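PDB 1ZB1: BRO1 protein from Saccharomyces cerevisiae, which sorts cargo proteins into the intralumenal vesicles of multivesicular bodies and recruits the DOA4 deubiquitinase to endosomes, this chain being its Bro1 domain. Local coordinates for residues S77-L82 and Y364-Y368; T246-K251 and F293-L297; L55-A59 and Q71-Y75. All coordinates share one frame; numbering follows the deposited sequence.

Contact 1 of 3, residues S77-L82 and Y364-Y368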
ATOM      1  N   SER A  77      -0.684 -13.885 -14.978  1.00 17.62           N
ATOM      2  CA  SER A  77      -1.650 -14.191 -16.033  1.00 18.34           C
ATOM      3  C   SER A  77      -1.540 -15.657 -16.427  1.00 17.16           C
ATOM      4  O   SER A  77      -2.552 -16.334 -16.596  1.00 17.70           O
ATOM      5  CB  SER A  77      -1.432 -13.310 -17.272  1.00 20.81           C
ATOM      6  OG  SER A  77      -1.750 -11.955 -16.992  1.00 25.78           O
ATOM      7  N   PHE A  78      -0.311 -16.143 -16.574  1.00 15.83           N
ATOM      8  CA  PHE A  78      -0.084 -17.541 -16.936  1.00 15.26           C
ATOM      9  C   PHE A  78      -0.753 -18.443 -15.907  1.00 17.72           C
ATOM     10  O   PHE A  78      -1.429 -19.413 -16.251  1.00 17.57           O
ATOM     11  CB  PHE A  78       1.413 -17.863 -16.958  1.00 15.55           C
ATOM     12  CG  PHE A  78       1.701 -19.339 -17.042  1.00 15.60           C
ATOM     13  CD1 PHE A  78       1.659 -20.002 -18.264  1.00 16.56           C
ATOM     14  CD2 PHE A  78       1.937 -20.080 -15.886  1.00 14.16           C
ATOM     15  CE1 PHE A  78       1.845 -21.386 -18.338  1.00 17.88           C
ATOM     16  CE2 PHE A  78       2.123 -21.462 -15.953  1.00 13.85           C
ATOM     17  CZ  PHE A  78       2.075 -22.115 -17.180  1.00 16.11           C
ATOM     18  N   LEU A  79      -0.532 -18.115 -14.638  1.00 17.45           N
ATOM     19  CA  LEU A  79      -1.086 -18.870 -13.513  1.00 18.98           C
ATOM     20  C   LEU A  79      -2.606 -18.832 -13.461  1.00 19.91           C
ATOM     21  O   LEU A  79      -3.247 -19.844 -13.163  1.00 20.18           O
ATOM     22  CB  LEU A  79      -0.552 -18.305 -12.196  1.00 19.51           C
ATOM     23  CG  LEU A  79       0.650 -18.883 -11.446  1.00 22.51           C
ATOM     24  CD1 LEU A  79       1.469 -19.851 -12.285  1.00 18.42           C
ATOM     25  CD2 LEU A  79       1.472 -17.721 -10.947  1.00 17.57           C
ATOM     26  N   GLU A  80      -3.179 -17.659 -13.718  1.00 20.28           N
ATOM     27  CA  GLU A  80      -4.627 -17.505 -13.671  1.00 22.59           C
ATOM     28  C   GLU A  80      -5.304 -18.361 -14.745  1.00 22.62           C
ATOM     29  O   GLU A  80      -6.302 -19.037 -14.472  1.00 22.19           O
ATOM     30  CB  GLU A  80      -5.012 -16.026 -13.827  1.00 22.13           C
ATOM     31  CG  GLU A  80      -6.483 -15.744 -13.561  1.00 26.29           C
ATOM     32  CD  GLU A  80      -6.895 -16.059 -12.130  1.00 30.32           C
ATOM     33  OE1 GLU A  80      -6.623 -17.185 -11.652  1.00 33.10           O
ATOM     34  OE2 GLU A  80      -7.506 -15.186 -11.485  1.00 32.43           O
ATOM     35  N   HIS A  81      -4.766 -18.335 -15.961  1.00 23.00           N
ATOM     36  CA  HIS A  81      -5.326 -19.142 -17.040  1.00 23.62           C
ATOM     37  C   HIS A  81      -5.138 -20.630 -16.744  1.00 23.26           C
ATOM     38  O   HIS A  81      -5.995 -21.446 -17.084  1.00 23.05           O
ATOM     39  CB  HIS A  81      -4.666 -18.804 -18.382  1.00 23.97           C
ATOM     40  CG  HIS A  81      -5.185 -17.553 -19.019  1.00 26.50           C
ATOM     41  ND1 HIS A  81      -4.435 -16.399 -19.117  1.00 26.41           N
ATOM     42  CD2 HIS A  81      -6.376 -17.278 -19.603  1.00 25.70           C
ATOM     43  CE1 HIS A  81      -5.141 -15.468 -19.735  1.00 25.86           C
ATOM     44  NE2 HIS A  81      -6.323 -15.975 -20.038  1.00 26.58           N
ATOM     45  N   LEU A  82      -4.011 -20.980 -16.123  1.00 22.74           N
ATOM     46  CA  LEU A  82      -3.734 -22.372 -15.778  1.00 23.32           C
ATOM     47  C   LEU A  82      -4.774 -22.827 -14.758  1.00 24.37           C
ATOM     48  O   LEU A  82      -5.298 -23.942 -14.834  1.00 23.89           O
ATOM     49  CB  LEU A  82      -2.330 -22.508 -15.172  1.00 23.85           C
ATOM     50  CG  LEU A  82      -1.883 -23.915 -14.755  1.00 23.55           C
ATOM     51  CD1 LEU A  82      -1.908 -24.854 -15.955  1.00 22.38           C
ATOM     52  CD2 LEU A  82      -0.479 -23.848 -14.171  1.00 25.18           C
ATOM     53  N   TYR A 364       0.534 -19.466 -24.515  1.00 28.33           N
ATOM     54  CA  TYR A 364       0.586 -20.753 -23.824  1.00 29.31           C
ATOM     55  C   TYR A 364      -0.529 -21.768 -24.066  1.00 29.76           C
ATOM     56  O   TYR A 364      -0.599 -22.787 -23.378  1.00 29.83           O
ATOM     57  CB  TYR A 364       0.732 -20.502 -22.319  1.00 27.41           C
ATOM     58  CG  TYR A 364       2.016 -19.791 -21.986  1.00 26.66           C
ATOM     59  CD1 TYR A 364       2.042 -18.417 -21.743  1.00 27.66           C
ATOM     60  CD2 TYR A 364       3.222 -20.483 -21.975  1.00 26.84           C
ATOM     61  CE1 TYR A 364       3.245 -17.754 -21.504  1.00 25.94           C
ATOM     62  CE2 TYR A 364       4.424 -19.832 -21.739  1.00 27.87           C
ATOM     63  CZ  TYR A 364       4.432 -18.474 -21.505  1.00 26.76           C
ATOM     64  OH  TYR A 364       5.634 -17.845 -21.277  1.00 27.89           O
ATOM     65  N   ASP A 365      -1.381 -21.516 -25.052  1.00 30.04           N
ATOM     66  CA  ASP A 365      -2.480 -22.430 -25.345  1.00 31.03           C
ATOM     67  C   ASP A 365      -2.043 -23.887 -25.588  1.00 30.68           C
ATOM     68  O   ASP A 365      -2.664 -24.817 -25.076  1.00 31.05           O
ATOM     69  CB  ASP A 365      -3.279 -21.913 -26.545  1.00 32.37           C
ATOM     70  CG  ASP A 365      -4.536 -22.717 -26.793  1.00 33.83           C
ATOM     71  OD1 ASP A 365      -4.502 -23.642 -27.630  1.00 35.49           O
ATOM     72  OD2 ASP A 365      -5.553 -22.434 -26.131  1.00 33.65           O
ATOM     73  N   SER A 366      -0.981 -24.084 -26.364  1.00 31.35           N
ATOM     74  CA  SER A 366      -0.491 -25.435 -26.646  1.00 31.37           C
ATOM     75  C   SER A 366       0.028 -26.113 -25.378  1.00 30.59           C
ATOM     76  O   SER A 366      -0.179 -27.311 -25.168  1.00 30.22           O
ATOM     77  CB  SER A 366       0.623 -25.391 -27.699  1.00 34.16           C
ATOM     78  OG  SER A 366       0.156 -24.840 -28.923  1.00 38.91           O
ATOM     79  N   LEU A 367       0.714 -25.346 -24.540  1.00 27.69           N
ATOM     80  CA  LEU A 367       1.243 -25.881 -23.295  1.00 25.93           C
ATOM     81  C   LEU A 367       0.075 -26.355 -22.434  1.00 25.01           C
ATOM     82  O   LEU A 367       0.090 -27.483 -21.932  1.00 26.01           O
ATOM     83  CB  LEU A 367       2.071 -24.811 -22.564  1.00 22.15           C
ATOM     84  CG  LEU A 367       2.736 -25.215 -21.242  1.00 21.34           C
ATOM     85  CD1 LEU A 367       3.891 -24.280 -20.938  1.00 18.66           C
ATOM     86  CD2 LEU A 367       1.713 -25.194 -20.117  1.00 18.92           C
ATOM     87  N   TYR A 368      -0.940 -25.503 -22.283  1.00 23.84           N
ATOM     88  CA  TYR A 368      -2.125 -25.840 -21.485  1.00 23.61           C
ATOM     89  C   TYR A 368      -2.819 -27.106 -21.999  1.00 26.06           C
ATOM     90  O   TYR A 368      -3.097 -28.031 -21.230  1.00 24.33           O
ATOM     91  CB  TYR A 368      -3.143 -24.688 -21.509  1.00 23.18           C
ATOM     92  CG  TYR A 368      -2.710 -23.397 -20.826  1.00 22.75           C
ATOM     93  CD1 TYR A 368      -3.106 -22.160 -21.338  1.00 22.28           C
ATOM     94  CD2 TYR A 368      -1.946 -23.410 -19.657  1.00 20.98           C
ATOM     95  CE1 TYR A 368      -2.759 -20.963 -20.708  1.00 21.36           C
ATOM     96  CE2 TYR A 368      -1.591 -22.212 -19.013  1.00 21.35           C
ATOM     97  CZ  TYR A 368      -2.006 -20.994 -19.550  1.00 21.22           C
ATOM     98  OH  TYR A 368      -1.675 -19.804 -18.938  1.00 21.89           O
TER
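An aromatic cluster of Phe78, Tyr364 and Tyr368 joins two helices of the Bro1 domain that lie far apart in sequence, 65-86 and 349-371. The short segments run in roughly the same direction, at 41° to each other, and their axes come no closer than 11.3 Å, a gap that the large rings bridge. Phe78 is the hub. With CG anti to the backbone N (chi1 168°) its ring reaches out to the other helix. There it sets an edge against a face of Tyr364, a T-shaped pair with centroids 5.1 Å apart and planes at 77°. CD1 of Phe78 is the leading atom, 3.7 Å from CG of Tyr364. Against Tyr368 the same ring lies nearer to parallel but slid well aside, so that overlap is slight; CE1 of Phe78 lies 3.6 Å from Tyr368 CE2, and CD1 comes nearer still to the hydroxyl. The Tyr368 ring points its hydroxyl into the backbone of the first helix: OH donates to the carbonyl O of Phe78 at 2.7 Å, in the carbonyl plane and on a lone pair. That oxygen also keeps its helical bond from Leu82 N, so two donors hold it. CB of His81 lies 3.2 Å from Tyr368 OH, and Leu82 CB meets CE2 of the same ring at 3.9 Å. All the touching residues are buried. Helix 46-58 closes one side, its Leu52 meeting both Phe78 and Tyr364, while Leu82 also rests on Leu118 of helix 118-139.

Contact 2 of 3, residues T246-K251 and F293-L297; sequences TTVTCK and FKTWL
The carbonyl O of Phe293, the backbone N of Trp296 and OG1 of Thr247 all bind one water, which stitches the loop between helices 275-290 and 303-322 to the side of helix 242-269 in the Bro1 domain. The water donates to Phe293 O and accepts from Trp296 N, both at 2.8 Å, so it spans two backbone groups of the loop as well as the threonine. A second water joins Thr246 OG1 to Trp296 NE1, from which it accepts a bond of 2.9 Å. It sits in the indole plane at the ring edge, as does the Thr246 hydroxyl, and the indole also makes a cation-pi contact with Lys243. Two waters thus bridge helix and loop.

Apolar atoms complete the contact. SG of Cys250, anti to the backbone N (chi1 -175°), is directed into the loop, 3.8 Å from CD1 of Leu297, and that methyl is also met by CG2 of Thr247 at 4.0 Å. Phe303, on helix 303-322, touches both Cys250 and Leu297, continuing this apolar patch into the following helix. CB of Phe293 rests on the helix, against both the Thr246 carbonyl O and CB of Cys250. From there its ring reaches over Thr249, whose hydroxyl turns elsewhere to His226 and Lys245 O. The remaining branch of Thr249 makes a CH-pi contact: CG2 stands 3.4 Å from the Phe293 ring centroid, only 5° off the ring normal.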
ATOM      1  N   THR A 246       5.356   4.045  15.516  1.00 30.65           N
ATOM      2  CA  THR A 246       5.479   5.419  15.987  1.00 30.20           C
ATOM      3  C   THR A 246       5.172   6.455  14.910  1.00 28.54           C
ATOM      4  O   THR A 246       4.587   7.497  15.195  1.00 26.36           O
ATOM      5  CB  THR A 246       6.886   5.689  16.568  1.00 34.08           C
ATOM      6  OG1 THR A 246       7.876   5.530  15.544  1.00 37.88           O
ATOM      7  CG2 THR A 246       7.183   4.710  17.693  1.00 36.51           C
ATOM      8  N   THR A 247       5.551   6.163  13.671  1.00 26.84           N
ATOM      9  CA  THR A 247       5.307   7.096  12.575  1.00 26.19           C
ATOM     10  C   THR A 247       3.824   7.197  12.198  1.00 25.20           C
ATOM     11  O   THR A 247       3.339   8.266  11.829  1.00 25.28           O
ATOM     12  CB  THR A 247       6.152   6.706  11.349  1.00 26.20           C
ATOM     13  OG1 THR A 247       7.536   6.877  11.674  1.00 26.10           O
ATOM     14  CG2 THR A 247       5.809   7.573  10.147  1.00 23.95           C
ATOM     15  N   VAL A 248       3.105   6.085  12.299  1.00 21.99           N
ATOM     16  CA  VAL A 248       1.683   6.077  11.989  1.00 21.24           C
ATOM     17  C   VAL A 248       0.959   6.941  13.024  1.00 23.08           C
ATOM     18  O   VAL A 248       0.077   7.739  12.689  1.00 21.07           O
ATOM     19  CB  VAL A 248       1.123   4.629  12.017  1.00 21.00           C
ATOM     20  CG1 VAL A 248      -0.399   4.650  12.078  1.00 19.73           C
ATOM     21  CG2 VAL A 248       1.583   3.874  10.769  1.00 20.09           C
ATOM     22  N   THR A 249       1.342   6.788  14.287  1.00 23.08           N
ATOM     23  CA  THR A 249       0.728   7.561  15.359  1.00 24.37           C
ATOM     24  C   THR A 249       1.019   9.054  15.195  1.00 24.12           C
ATOM     25  O   THR A 249       0.145   9.890  15.404  1.00 25.57           O
ATOM     26  CB  THR A 249       1.235   7.091  16.741  1.00 24.97           C
ATOM     27  OG1 THR A 249       0.856   5.723  16.940  1.00 24.16           O
ATOM     28  CG2 THR A 249       0.634   7.948  17.851  1.00 25.32           C
ATOM     29  N   CYS A 250       2.244   9.383  14.814  1.00 24.41           N
ATOM     30  CA  CYS A 250       2.613  10.776  14.620  1.00 25.47           C
ATOM     31  C   CYS A 250       1.753  11.385  13.505  1.00 26.57           C
ATOM     32  O   CYS A 250       1.145  12.450  13.678  1.00 23.25           O
ATOM     33  CB  CYS A 250       4.093  10.880  14.256  1.00 26.65           C
ATOM     34  SG  CYS A 250       4.706  12.576  14.126  1.00 28.85           S
ATOM     35  N   LYS A 251       1.692  10.693  12.370  1.00 25.40           N
ATOM     36  CA  LYS A 251       0.914  11.166  11.231  1.00 25.24           C
ATOM     37  C   LYS A 251      -0.566  11.380  11.543  1.00 24.56           C
ATOM     38  O   LYS A 251      -1.151  12.377  11.112  1.00 25.18           O
ATOM     39  CB  LYS A 251       1.065  10.207  10.036  1.00 24.26           C
ATOM     40  CG  LYS A 251       2.441  10.265   9.360  1.00 23.48           C
ATOM     41  CD  LYS A 251       2.481   9.468   8.052  1.00 23.41           C
ATOM     42  CE  LYS A 251       3.812   9.665   7.316  1.00 22.87           C
ATOM     43  NZ  LYS A 251       3.908   8.871   6.053  1.00 22.53           N
ATOM     44  N   PHE A 293       5.975  11.253  19.094  1.00 32.42           N
ATOM     45  CA  PHE A 293       6.131  10.199  18.091  1.00 33.40           C
ATOM     46  C   PHE A 293       6.814  10.656  16.804  1.00 33.17           C
ATOM     47  O   PHE A 293       6.845   9.915  15.821  1.00 32.34           O
ATOM     48  CB  PHE A 293       4.767   9.609  17.730  1.00 33.38           C
ATOM     49  CG  PHE A 293       3.933   9.227  18.916  1.00 34.78           C
ATOM     50  CD1 PHE A 293       3.021  10.124  19.459  1.00 35.06           C
ATOM     51  CD2 PHE A 293       4.051   7.960  19.484  1.00 35.24           C
ATOM     52  CE1 PHE A 293       2.232   9.767  20.553  1.00 35.77           C
ATOM     53  CE2 PHE A 293       3.268   7.592  20.578  1.00 36.25           C
ATOM     54  CZ  PHE A 293       2.356   8.497  21.115  1.00 36.47           C
ATOM     55  N   LYS A 294       7.375  11.861  16.818  1.00 32.99           N
ATOM     56  CA  LYS A 294       8.026  12.446  15.643  1.00 33.07           C
ATOM     57  C   LYS A 294       9.396  11.888  15.285  1.00 32.36           C
ATOM     58  O   LYS A 294       9.951  12.217  14.237  1.00 31.63           O
ATOM     59  CB  LYS A 294       8.175  13.958  15.838  1.00 35.31           C
ATOM     60  CG  LYS A 294       9.220  14.346  16.892  1.00 37.08           C
ATOM     61  CD  LYS A 294       9.503  15.846  16.866  1.00 39.28           C
ATOM     62  CE  LYS A 294      10.640  16.232  17.805  1.00 42.05           C
ATOM     63  NZ  LYS A 294      10.252  16.117  19.239  1.00 44.54           N
ATOM     64  N   THR A 295       9.936  11.048  16.156  1.00 33.60           N
ATOM     65  CA  THR A 295      11.269  10.470  15.980  1.00 33.37           C
ATOM     66  C   THR A 295      11.852  10.310  14.565  1.00 33.48           C
ATOM     67  O   THR A 295      12.923  10.845  14.278  1.00 33.40           O
ATOM     68  CB  THR A 295      11.355   9.110  16.704  1.00 34.43           C
ATOM     69  OG1 THR A 295      10.769   9.229  18.011  1.00 34.80           O
ATOM     70  CG2 THR A 295      12.812   8.687  16.851  1.00 34.27           C
ATOM     71  N   TRP A 296      11.164   9.597  13.676  1.00 32.95           N
ATOM     72  CA  TRP A 296      11.698   9.378  12.326  1.00 32.57           C
ATOM     73  C   TRP A 296      11.345  10.422  11.268  1.00 32.03           C
ATOM     74  O   TRP A 296      11.854  10.362  10.148  1.00 30.83           O
ATOM     75  CB  TRP A 296      11.268   7.995  11.809  1.00 34.33           C
ATOM     76  CG  TRP A 296      11.465   6.906  12.817  1.00 36.41           C
ATOM     77  CD1 TRP A 296      10.549   6.452  13.722  1.00 36.48           C
ATOM     78  CD2 TRP A 296      12.679   6.195  13.084  1.00 37.78           C
ATOM     79  NE1 TRP A 296      11.119   5.506  14.540  1.00 36.66           N
ATOM     80  CE2 TRP A 296      12.426   5.329  14.171  1.00 37.47           C
ATOM     81  CE3 TRP A 296      13.958   6.207  12.511  1.00 39.53           C
ATOM     82  CZ2 TRP A 296      13.406   4.482  14.701  1.00 39.89           C
ATOM     83  CZ3 TRP A 296      14.936   5.360  13.039  1.00 40.78           C
ATOM     84  CH2 TRP A 296      14.651   4.511  14.124  1.00 39.64           C
ATOM     85  N   LEU A 297      10.498  11.381  11.621  1.00 31.44           N
ATOM     86  CA  LEU A 297      10.063  12.401  10.670  1.00 32.12           C
ATOM     87  C   LEU A 297      10.677  13.787  10.843  1.00 32.86           C
ATOM     88  O   LEU A 297      10.409  14.681  10.039  1.00 31.63           O
ATOM     89  CB  LEU A 297       8.548  12.539  10.739  1.00 31.11           C
ATOM     90  CG  LEU A 297       7.716  11.317  10.362  1.00 30.19           C
ATOM     91  CD1 LEU A 297       6.309  11.490  10.896  1.00 29.87           C
ATOM     92  CD2 LEU A 297       7.712  11.143   8.864  1.00 29.40           C
TER
HETATM   93  O   HOH W   1      10.207   3.722  16.595  1.00 32.96           O
HETATM   94  O   HOH W   2       8.365   9.068  13.634  1.00 27.18           O

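Contact 3 of 3, residues L55-A59 and Q71-Y75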
ATOM      1  N   LEU A  55      10.627 -16.703 -17.741  1.00 16.94           N
ATOM      2  CA  LEU A  55       9.738 -15.657 -17.245  1.00 15.67           C
ATOM      3  C   LEU A  55       9.687 -15.656 -15.716  1.00 16.44           C
ATOM      4  O   LEU A  55       9.792 -14.599 -15.096  1.00 14.63           O
ATOM      5  CB  LEU A  55       8.329 -15.845 -17.815  1.00 12.80           C
ATOM      6  CG  LEU A  55       7.232 -14.927 -17.273  1.00 14.92           C
ATOM      7  CD1 LEU A  55       7.560 -13.470 -17.602  1.00 15.30           C
ATOM      8  CD2 LEU A  55       5.877 -15.330 -17.876  1.00 15.80           C
ATOM      9  N   ARG A  56       9.541 -16.833 -15.109  1.00 15.42           N
ATOM     10  CA  ARG A  56       9.485 -16.911 -13.647  1.00 16.08           C
ATOM     11  C   ARG A  56      10.798 -16.446 -13.035  1.00 16.62           C
ATOM     12  O   ARG A  56      10.812 -15.775 -12.000  1.00 14.71           O
ATOM     13  CB  ARG A  56       9.182 -18.339 -13.169  1.00 15.92           C
ATOM     14  CG  ARG A  56       9.065 -18.456 -11.624  1.00 19.32           C
ATOM     15  CD  ARG A  56       8.756 -19.894 -11.170  1.00 22.89           C
ATOM     16  NE  ARG A  56       8.238 -19.960  -9.802  1.00 28.32           N
ATOM     17  CZ  ARG A  56       8.975 -19.888  -8.696  1.00 30.08           C
ATOM     18  NH1 ARG A  56      10.294 -19.748  -8.767  1.00 38.83           N
ATOM     19  NH2 ARG A  56       8.387 -19.952  -7.508  1.00 27.08           N
ATOM     20  N   ASN A  57      11.917 -16.799 -13.658  1.00 16.86           N
ATOM     21  CA  ASN A  57      13.186 -16.353 -13.112  1.00 17.76           C
ATOM     22  C   ASN A  57      13.262 -14.830 -13.198  1.00 16.48           C
ATOM     23  O   ASN A  57      13.736 -14.174 -12.264  1.00 16.60           O
ATOM     24  CB  ASN A  57      14.361 -17.015 -13.845  1.00 21.49           C
ATOM     25  CG  ASN A  57      14.536 -18.471 -13.452  1.00 26.50           C
ATOM     26  OD1 ASN A  57      14.434 -18.816 -12.276  1.00 29.91           O
ATOM     27  ND2 ASN A  57      14.814 -19.327 -14.426  1.00 27.73           N
ATOM     28  N   ASN A  58      12.765 -14.255 -14.292  1.00 16.53           N
ATOM     29  CA  ASN A  58      12.803 -12.794 -14.436  1.00 15.75           C
ATOM     30  C   ASN A  58      11.823 -12.045 -13.529  1.00 16.13           C
ATOM     31  O   ASN A  58      11.979 -10.849 -13.293  1.00 17.12           O
ATOM     32  CB  ASN A  58      12.579 -12.382 -15.897  1.00 15.36           C
ATOM     33  CG  ASN A  58      13.765 -12.732 -16.783  1.00 18.15           C
ATOM     34  OD1 ASN A  58      14.894 -12.851 -16.299  1.00 20.36           O
ATOM     35  ND2 ASN A  58      13.522 -12.878 -18.084  1.00 16.95           N
ATOM     36  N   ALA A  59      10.816 -12.743 -13.010  1.00 16.96           N
ATOM     37  CA  ALA A  59       9.854 -12.106 -12.112  1.00 14.74           C
ATOM     38  C   ALA A  59      10.451 -12.087 -10.707  1.00 16.20           C
ATOM     39  O   ALA A  59       9.888 -11.500  -9.776  1.00 16.60           O
ATOM     40  CB  ALA A  59       8.548 -12.886 -12.105  1.00 16.75           C
ATOM     41  N   GLN A  71       7.046  -8.453 -15.579  1.00 15.06           N
ATOM     42  CA  GLN A  71       7.289  -9.902 -15.579  1.00 16.88           C
ATOM     43  C   GLN A  71       6.318 -10.619 -14.644  1.00 16.21           C
ATOM     44  O   GLN A  71       5.800 -11.689 -14.967  1.00 15.45           O
ATOM     45  CB  GLN A  71       8.727 -10.224 -15.143  1.00 17.78           C
ATOM     46  CG  GLN A  71       9.816  -9.441 -15.868  1.00 17.62           C
ATOM     47  CD  GLN A  71       9.647  -9.420 -17.375  1.00 21.99           C
ATOM     48  OE1 GLN A  71       9.691  -8.356 -17.992  1.00 23.38           O
ATOM     49  NE2 GLN A  71       9.465 -10.587 -17.980  1.00 18.97           N
ATOM     50  N   ASN A  72       6.085 -10.029 -13.476  1.00 14.83           N
ATOM     51  CA  ASN A  72       5.172 -10.622 -12.500  1.00 16.62           C
ATOM     52  C   ASN A  72       3.713 -10.623 -12.955  1.00 15.61           C
ATOM     53  O   ASN A  72       3.001 -11.602 -12.730  1.00 15.37           O
ATOM     54  CB  ASN A  72       5.316  -9.906 -11.159  1.00 17.75           C
ATOM     55  CG  ASN A  72       6.484 -10.437 -10.349  1.00 21.00           C
ATOM     56  OD1 ASN A  72       6.352 -11.439  -9.638  1.00 17.74           O
ATOM     57  ND2 ASN A  72       7.645  -9.783 -10.470  1.00 14.95           N
ATOM     58  N   LEU A  73       3.264  -9.537 -13.585  1.00 14.82           N
ATOM     59  CA  LEU A  73       1.885  -9.470 -14.076  1.00 14.45           C
ATOM     60  C   LEU A  73       1.687 -10.522 -15.170  1.00 15.68           C
ATOM     61  O   LEU A  73       0.642 -11.170 -15.235  1.00 13.01           O
ATOM     62  CB  LEU A  73       1.562  -8.085 -14.653  1.00 16.48           C
ATOM     63  CG  LEU A  73       0.977  -6.920 -13.843  1.00 21.47           C
ATOM     64  CD1 LEU A  73       0.349  -7.405 -12.558  1.00 20.56           C
ATOM     65  CD2 LEU A  73       2.055  -5.886 -13.578  1.00 20.61           C
ATOM     66  N   LYS A  74       2.688 -10.687 -16.034  1.00 17.22           N
ATOM     67  CA  LYS A  74       2.603 -11.682 -17.101  1.00 17.03           C
ATOM     68  C   LYS A  74       2.629 -13.101 -16.531  1.00 17.13           C
ATOM     69  O   LYS A  74       1.897 -13.991 -16.993  1.00 15.02           O
ATOM     70  CB  LYS A  74       3.752 -11.494 -18.103  1.00 19.70           C
ATOM     71  CG  LYS A  74       3.607 -10.219 -18.933  1.00 23.00           C
ATOM     72  CD  LYS A  74       4.694 -10.078 -19.995  1.00 27.28           C
ATOM     73  CE  LYS A  74       4.389  -8.882 -20.906  1.00 32.18           C
ATOM     74  NZ  LYS A  74       5.453  -8.611 -21.912  1.00 37.82           N
ATOM     75  N   TYR A  75       3.466 -13.318 -15.523  1.00 14.89           N
ATOM     76  CA  TYR A  75       3.539 -14.642 -14.911  1.00 16.77           C
ATOM     77  C   TYR A  75       2.228 -14.948 -14.172  1.00 16.35           C
ATOM     78  O   TYR A  75       1.755 -16.080 -14.206  1.00 16.59           O
ATOM     79  CB  TYR A  75       4.734 -14.739 -13.949  1.00 15.85           C
ATOM     80  CG  TYR A  75       4.939 -16.135 -13.382  1.00 15.23           C
ATOM     81  CD1 TYR A  75       5.086 -17.233 -14.229  1.00 15.60           C
ATOM     82  CD2 TYR A  75       4.943 -16.360 -12.001  1.00 15.46           C
ATOM     83  CE1 TYR A  75       5.221 -18.527 -13.719  1.00 16.03           C
ATOM     84  CE2 TYR A  75       5.086 -17.656 -11.480  1.00 13.82           C
ATOM     85  CZ  TYR A  75       5.218 -18.729 -12.347  1.00 16.44           C
ATOM     86  OH  TYR A  75       5.311 -20.012 -11.859  1.00 15.35           O
TER
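Arg56 and Tyr75 meet where helix 46-58 packs against the next one, 65-86, forming a helical hairpin in the Bro1 domain. The aromatic part of the contact is a CH-pi interaction: CB of Arg56 stands over a face of the Tyr75 ring, 4.2 Å from its centroid and 20° off the normal. The arginine chain, extended from CG to NE, then runs across that face to the phenol end, where CD comes within 3.5 Å of OH. Its guanidinium stands almost upright to the ring, the planes 89° apart, with the Tyr75 hydroxyl at its edge. Apolar contacts lie alongside: Leu55 CD2, near the plane of the Tyr75 ring, approaches Tyr75 CA at 3.8 Å, and about a turn further along Ala59 CB meets Gln71 CB at 4.0 Å. The direct hydrogen bond between the segments is from Asn72 ND2 to the carbonyl O of Ala59, 2.9 Å long with an N-H...O angle of 147°. It arrives on a lone pair in the carbonyl plane, tilted somewhat from the amide plane of Asn72. Arg56 NE and Tyr75 OH both turn to Glu121 OE2 of helix 118-139, the first by a salt bridge and the second by a hydrogen bond. This shared carboxylate would offset the arginine's charge and hold the phenol OH at the guanidinium's edge.

Contacts 1 and 3 share helix 65-86 and lie on the same side of the domain, their centres 13 Å apart. They touch through Tyr364 OH and Leu55 CD2, 4.2 Å apart, so helices 46-58, 65-86 and 349-371 form one continuous packed block. Contact 3 is local, joining helices consecutive in the chain, whereas contact 1 brings in a helix from near the end of the modelled chain. Contact 2 lies across the chain's centre, its own centre 46 Å from that of contact 1 and 36 Å from that of contact 3, and touches neither. It falls within the long sequence interval that contact 1 spans.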